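Yeast glycogen phosphorylase (Saccharomyces cerevisiae, PDB 1YGP) belongs to the carbohydrate phosphorylase family of the GT-B clan, carries pyridoxal-5'-phosphate and forms a two-chain assembly. Local coordinates at residues A338-H341 with D342-R346; L428-I431 with Y432-W436. One frame throughout, in Å; residues are numbered along the deposited sequence.

Both contacts are short runs of alpha helix, a little over two turns each, contact 1 on helix 322-350 and contact 2 on helix 425-445, with centres about 23 Å apart and nearest atoms about 12 Å apart. They do not touch, yet helix 372-384 packs against side chains of both. Most of the touching residues are buried in each case, and the chemistry differs at the margins. Contact 1 lies beside the strands of the mixed sheet and carries a charged cluster, where D342 pairs with two partly exposed arginines that also bind a phosphate ion. Contact 2 sits further from the centre of the chain; its side chains meet through apolar and CH-pi packing, with no salt bridge inside the segment.

Contact 1 (A338-H341 with D342-R346); sequences ASLH and DILRR. With PO4 (phosphate ion), chain C.
L340 and L344, one helical turn apart, meet through their methyls, CD1 of L340 lying 3.7 Å from CD2 of L344. The same pair is joined along the backbone, L344 N donating to L340 O at 2.8 Å, and equivalent i to i+4 bonds link D342 to A338, I343 to S339 and R345 to H341. On another side of the helix D342, R345 and R346 form a salt-bridge network. D342 OD1 takes weak, bent bonds from both NH1 and NH2 of R345, the NH1 one at 2.9 Å, while OD2 is met from above the carboxylate plane by R346 NH2 at 3.2 Å. The bend of the R345 chain at chi3 (59°) brings its guanidinium back toward D342, and NH2 also makes a nearly straight 2.8 Å bond to phosphate O4. R346 NE reaches phosphate O1 at 3.0 Å; the ion, probably from the crystallisation liquor, also binds T8 N. Around the network, R278 forms a salt bridge with D342 OD2 and Y187 OH a hydrogen bond; the hydroxyls of Y100 and Y187 are hydrogen-bonded to R346 NH1, positioning that arginine. Strand 184-189 thus borders the polar side of helix 322-350, while helix 372-384 covers L340 and L344.

Contact 2 (L428-I431 with Y432-W436); sequences LEII and YDINW
Y432 reaches back one turn to L428, one face of its ring covered by a leucine methyl. From the backbone outward, CB of Y432 passes 3.5 Å from E429 O, and CG lies 3.7 Å from L428 O. The torsion that sets CG opposite the carbonyl carbon (chi1 -81°) turns one face of the ring to L428, whose CD2 sits over its centre, 3.7 Å from the centroid and 13° off the ring normal: a CH-pi contact. CD2 of Y432 lies near both L428 O and that methyl, which CD1 and CE1 also meet; CZ and CE2 are the ring atoms nearest it, and OH at the tip is 4.1 Å from it. The backbone pins the same pair, Y432 N donating to L428 O at 3.0 Å. Two residues on, I430 and I434 repeat the spacing with aliphatic groups only, CG2 of I430 meeting CD1 of I434 at 3.6 Å beside a nearly straight bond from I434 N to I430 O. F420 of helix 417-423 packs on L428, W389 and W393 of helix 389-399 on I434, and N435 is tied to I458 N and S457. The arrangement is regular i to i+4 packing on an alpha helix, here helix 425-445 in the helical surroundings of a GT-B fold.

Contact 1 (A338-H341 with D342-R346)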
loop_
_atom_site.group_PDB
_atom_site.type_symbol
_atom_site.label_atom_id
_atom_site.label_comp_id
_atom_site.label_asym_id
_atom_site.label_seq_id
_atom_site.Cartn_x
_atom_site.Cartn_y
_atom_site.Cartn_z
ATOM N N ALA A 338 -5.197 -21.903 0.067
ATOM C CA ALA A 338 -5.792 -20.942 0.976
ATOM C C ALA A 338 -7.317 -20.940 0.874
ATOM O O ALA A 338 -8.024 -21.042 1.881
ATOM C CB ALA A 338 -5.266 -19.580 0.636
ATOM N N SER A 339 -7.850 -20.907 -0.339
ATOM C CA SER A 339 -9.277 -20.962 -0.555
ATOM C C SER A 339 -9.889 -22.247 -0.026
ATOM O O SER A 339 -10.895 -22.192 0.683
ATOM C CB SER A 339 -9.537 -20.842 -2.024
ATOM O OG SER A 339 -9.061 -19.590 -2.496
ATOM N N LEU A 340 -9.320 -23.426 -0.277
ATOM C CA LEU A 340 -9.892 -24.649 0.271
ATOM C C LEU A 340 -9.844 -24.607 1.781
ATOM O O LEU A 340 -10.827 -24.938 2.438
ATOM C CB LEU A 340 -9.136 -25.860 -0.205
ATOM C CG LEU A 340 -9.940 -26.810 -1.042
ATOM C CD1 LEU A 340 -11.125 -27.280 -0.252
ATOM C CD2 LEU A 340 -10.474 -26.114 -2.271
ATOM N N HIS A 341 -8.752 -24.105 2.352
ATOM C CA HIS A 341 -8.617 -23.978 3.789
ATOM C C HIS A 341 -9.747 -23.167 4.392
ATOM O O HIS A 341 -10.294 -23.524 5.445
ATOM C CB HIS A 341 -7.309 -23.307 4.122
ATOM C CG HIS A 341 -7.030 -23.201 5.609
ATOM N ND1 HIS A 341 -7.730 -22.587 6.554
ATOM C CD2 HIS A 341 -5.922 -23.746 6.213
ATOM C CE1 HIS A 341 -7.099 -22.729 7.695
ATOM N NE2 HIS A 341 -6.018 -23.427 7.475
ATOM N N ASP A 342 -10.043 -22.030 3.763
ATOM C CA ASP A 342 -11.072 -21.141 4.262
ATOM C C ASP A 342 -12.429 -21.829 4.070
ATOM O O ASP A 342 -13.261 -21.774 4.978
ATOM C CB ASP A 342 -10.925 -19.813 3.501
ATOM C CG ASP A 342 -11.766 -18.679 4.051
ATOM O OD1 ASP A 342 -11.994 -18.584 5.245
ATOM O OD2 ASP A 342 -12.224 -17.852 3.280
ATOM N N ILE A 343 -12.615 -22.584 2.977
ATOM C CA ILE A 343 -13.844 -23.323 2.707
ATOM C C ILE A 343 -14.015 -24.457 3.716
ATOM O O ILE A 343 -15.140 -24.684 4.132
ATOM C CB ILE A 343 -13.771 -23.837 1.242
ATOM C CG1 ILE A 343 -14.008 -22.640 0.330
ATOM C CG2 ILE A 343 -14.768 -24.971 0.968
ATOM C CD1 ILE A 343 -13.494 -22.856 -1.106
ATOM N N LEU A 344 -13.006 -25.184 4.195
ATOM C CA LEU A 344 -13.227 -26.195 5.211
ATOM C C LEU A 344 -13.349 -25.595 6.624
ATOM O O LEU A 344 -14.039 -26.164 7.488
ATOM C CB LEU A 344 -12.095 -27.199 5.224
ATOM C CG LEU A 344 -11.537 -27.715 3.916
ATOM C CD1 LEU A 344 -10.664 -28.906 4.192
ATOM C CD2 LEU A 344 -12.656 -28.169 3.002
ATOM N N ARG A 345 -12.716 -24.445 6.913
ATOM C CA ARG A 345 -12.789 -23.848 8.244
ATOM C C ARG A 345 -14.231 -23.479 8.569
ATOM O O ARG A 345 -14.799 -23.841 9.602
ATOM C CB ARG A 345 -11.943 -22.587 8.336
ATOM C CG ARG A 345 -11.969 -22.172 9.796
ATOM C CD ARG A 345 -11.762 -20.722 10.187
ATOM N NE ARG A 345 -12.773 -19.904 9.574
ATOM C CZ ARG A 345 -12.447 -19.205 8.492
ATOM N NH1 ARG A 345 -11.196 -19.254 7.982
ATOM N NH2 ARG A 345 -13.390 -18.487 7.886
ATOM N N ARG A 346 -14.842 -22.784 7.622
ATOM C CA ARG A 346 -16.223 -22.371 7.728
ATOM C C ARG A 346 -17.094 -23.609 7.936
ATOM O O ARG A 346 -17.960 -23.590 8.814
ATOM C CB ARG A 346 -16.554 -21.630 6.458
ATOM C CG ARG A 346 -17.893 -20.946 6.477
ATOM C CD ARG A 346 -18.069 -20.020 5.280
ATOM N NE ARG A 346 -17.044 -18.993 5.300
ATOM C CZ ARG A 346 -16.185 -18.869 4.288
ATOM N NH1 ARG A 346 -16.252 -19.676 3.227
ATOM N NH2 ARG A 346 -15.200 -17.971 4.378
HETATM P P PO4 C . -16.687 -16.981 8.216
HETATM O O1 PO4 C . -17.996 -17.217 7.578
HETATM O O2 PO4 C . -15.803 -16.357 7.215
HETATM O O3 PO4 C . -16.836 -16.071 9.388
HETATM O O4 PO4 C . -16.105 -18.252 8.688
#

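Contact 2 (L428-I431 with Y432-W436)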
loop_
_atom_site.group_PDB
_atom_site.type_symbol
_atom_site.label_atom_id
_atom_site.label_comp_id
_atom_site.label_asym_id
_atom_site.label_seq_id
_atom_site.Cartn_x
_atom_site.Cartn_y
_atom_site.Cartn_z
ATOM N N LEU A 428 1.747 -35.039 -5.839
ATOM C CA LEU A 428 2.086 -36.011 -6.876
ATOM C C LEU A 428 1.694 -37.432 -6.454
ATOM O O LEU A 428 1.186 -38.223 -7.249
ATOM C CB LEU A 428 3.573 -36.062 -7.165
ATOM C CG LEU A 428 3.983 -36.135 -8.622
ATOM C CD1 LEU A 428 5.393 -36.631 -8.615
ATOM C CD2 LEU A 428 3.172 -37.099 -9.455
ATOM N N GLU A 429 1.939 -37.805 -5.201
ATOM C CA GLU A 429 1.605 -39.121 -4.693
ATOM C C GLU A 429 0.114 -39.367 -4.878
ATOM O O GLU A 429 -0.305 -40.365 -5.475
ATOM C CB GLU A 429 1.953 -39.203 -3.224
ATOM C CG GLU A 429 3.418 -39.199 -2.845
ATOM C CD GLU A 429 3.704 -39.494 -1.365
ATOM O OE1 GLU A 429 2.780 -39.660 -0.559
ATOM O OE2 GLU A 429 4.886 -39.570 -1.008
ATOM N N ILE A 430 -0.722 -38.431 -4.440
ATOM C CA ILE A 430 -2.159 -38.608 -4.561
ATOM C C ILE A 430 -2.563 -38.621 -6.043
ATOM O O ILE A 430 -3.435 -39.422 -6.407
ATOM C CB ILE A 430 -2.850 -37.478 -3.727
ATOM C CG1 ILE A 430 -2.371 -37.532 -2.280
ATOM C CG2 ILE A 430 -4.347 -37.694 -3.671
ATOM C CD1 ILE A 430 -2.898 -36.461 -1.328
ATOM N N ILE A 431 -1.930 -37.868 -6.957
ATOM C CA ILE A 431 -2.328 -37.941 -8.358
ATOM C C ILE A 431 -1.996 -39.316 -8.921
ATOM O O ILE A 431 -2.801 -39.875 -9.681
ATOM C CB ILE A 431 -1.638 -36.832 -9.177
ATOM C CG1 ILE A 431 -2.132 -35.499 -8.630
ATOM C CG2 ILE A 431 -2.001 -36.909 -10.668
ATOM C CD1 ILE A 431 -1.540 -34.220 -9.253
ATOM N N TYR A 432 -0.872 -39.929 -8.538
ATOM C CA TYR A 432 -0.589 -41.282 -8.986
ATOM C C TYR A 432 -1.640 -42.235 -8.441
ATOM O O TYR A 432 -2.178 -43.032 -9.213
ATOM C CB TYR A 432 0.797 -41.702 -8.528
ATOM C CG TYR A 432 1.920 -41.165 -9.413
ATOM C CD1 TYR A 432 1.640 -40.773 -10.720
ATOM C CD2 TYR A 432 3.240 -41.119 -8.949
ATOM C CE1 TYR A 432 2.649 -40.353 -11.565
ATOM C CE2 TYR A 432 4.258 -40.690 -9.795
ATOM C CZ TYR A 432 3.946 -40.309 -11.104
ATOM O OH TYR A 432 4.925 -39.868 -11.975
ATOM N N ASP A 433 -2.031 -42.124 -7.170
ATOM C CA ASP A 433 -3.062 -42.991 -6.615
ATOM C C ASP A 433 -4.416 -42.869 -7.286
ATOM O O ASP A 433 -5.001 -43.878 -7.693
ATOM C CB ASP A 433 -3.263 -42.713 -5.144
ATOM C CG ASP A 433 -2.255 -43.349 -4.195
ATOM O OD1 ASP A 433 -1.173 -43.782 -4.603
ATOM O OD2 ASP A 433 -2.576 -43.395 -3.010
ATOM N N ILE A 434 -4.886 -41.630 -7.437
ATOM C CA ILE A 434 -6.142 -41.297 -8.093
ATOM C C ILE A 434 -6.180 -41.964 -9.469
ATOM O O ILE A 434 -7.121 -42.688 -9.811
ATOM C CB ILE A 434 -6.204 -39.727 -8.146
ATOM C CG1 ILE A 434 -6.606 -39.191 -6.758
ATOM C CG2 ILE A 434 -7.171 -39.248 -9.238
ATOM C CD1 ILE A 434 -6.538 -37.654 -6.559
ATOM N N ASN A 435 -5.108 -41.789 -10.246
ATOM C CA ASN A 435 -5.011 -42.339 -11.594
ATOM C C ASN A 435 -5.040 -43.854 -11.587
ATOM O O ASN A 435 -5.631 -44.457 -12.484
ATOM C CB ASN A 435 -3.716 -41.909 -12.284
ATOM C CG ASN A 435 -3.685 -42.313 -13.753
ATOM O OD1 ASN A 435 -4.492 -41.873 -14.553
ATOM N ND2 ASN A 435 -2.770 -43.105 -14.267
ATOM N N TRP A 436 -4.443 -44.470 -10.559
ATOM C CA TRP A 436 -4.345 -45.916 -10.469
ATOM C C TRP A 436 -5.714 -46.534 -10.365
ATOM O O TRP A 436 -6.090 -47.357 -11.204
ATOM C CB TRP A 436 -3.532 -46.363 -9.246
ATOM C CG TRP A 436 -3.369 -47.872 -9.202
ATOM C CD1 TRP A 436 -4.106 -48.598 -8.307
ATOM C CD2 TRP A 436 -2.551 -48.644 -10.002
ATOM N NE1 TRP A 436 -3.765 -49.843 -8.539
ATOM C CE2 TRP A 436 -2.851 -49.929 -9.523
ATOM C CE3 TRP A 436 -1.617 -48.495 -11.031
ATOM C CZ2 TRP A 436 -2.227 -51.065 -10.055
ATOM C CZ3 TRP A 436 -0.990 -49.627 -11.568
ATOM C CH2 TRP A 436 -1.292 -50.902 -11.082
#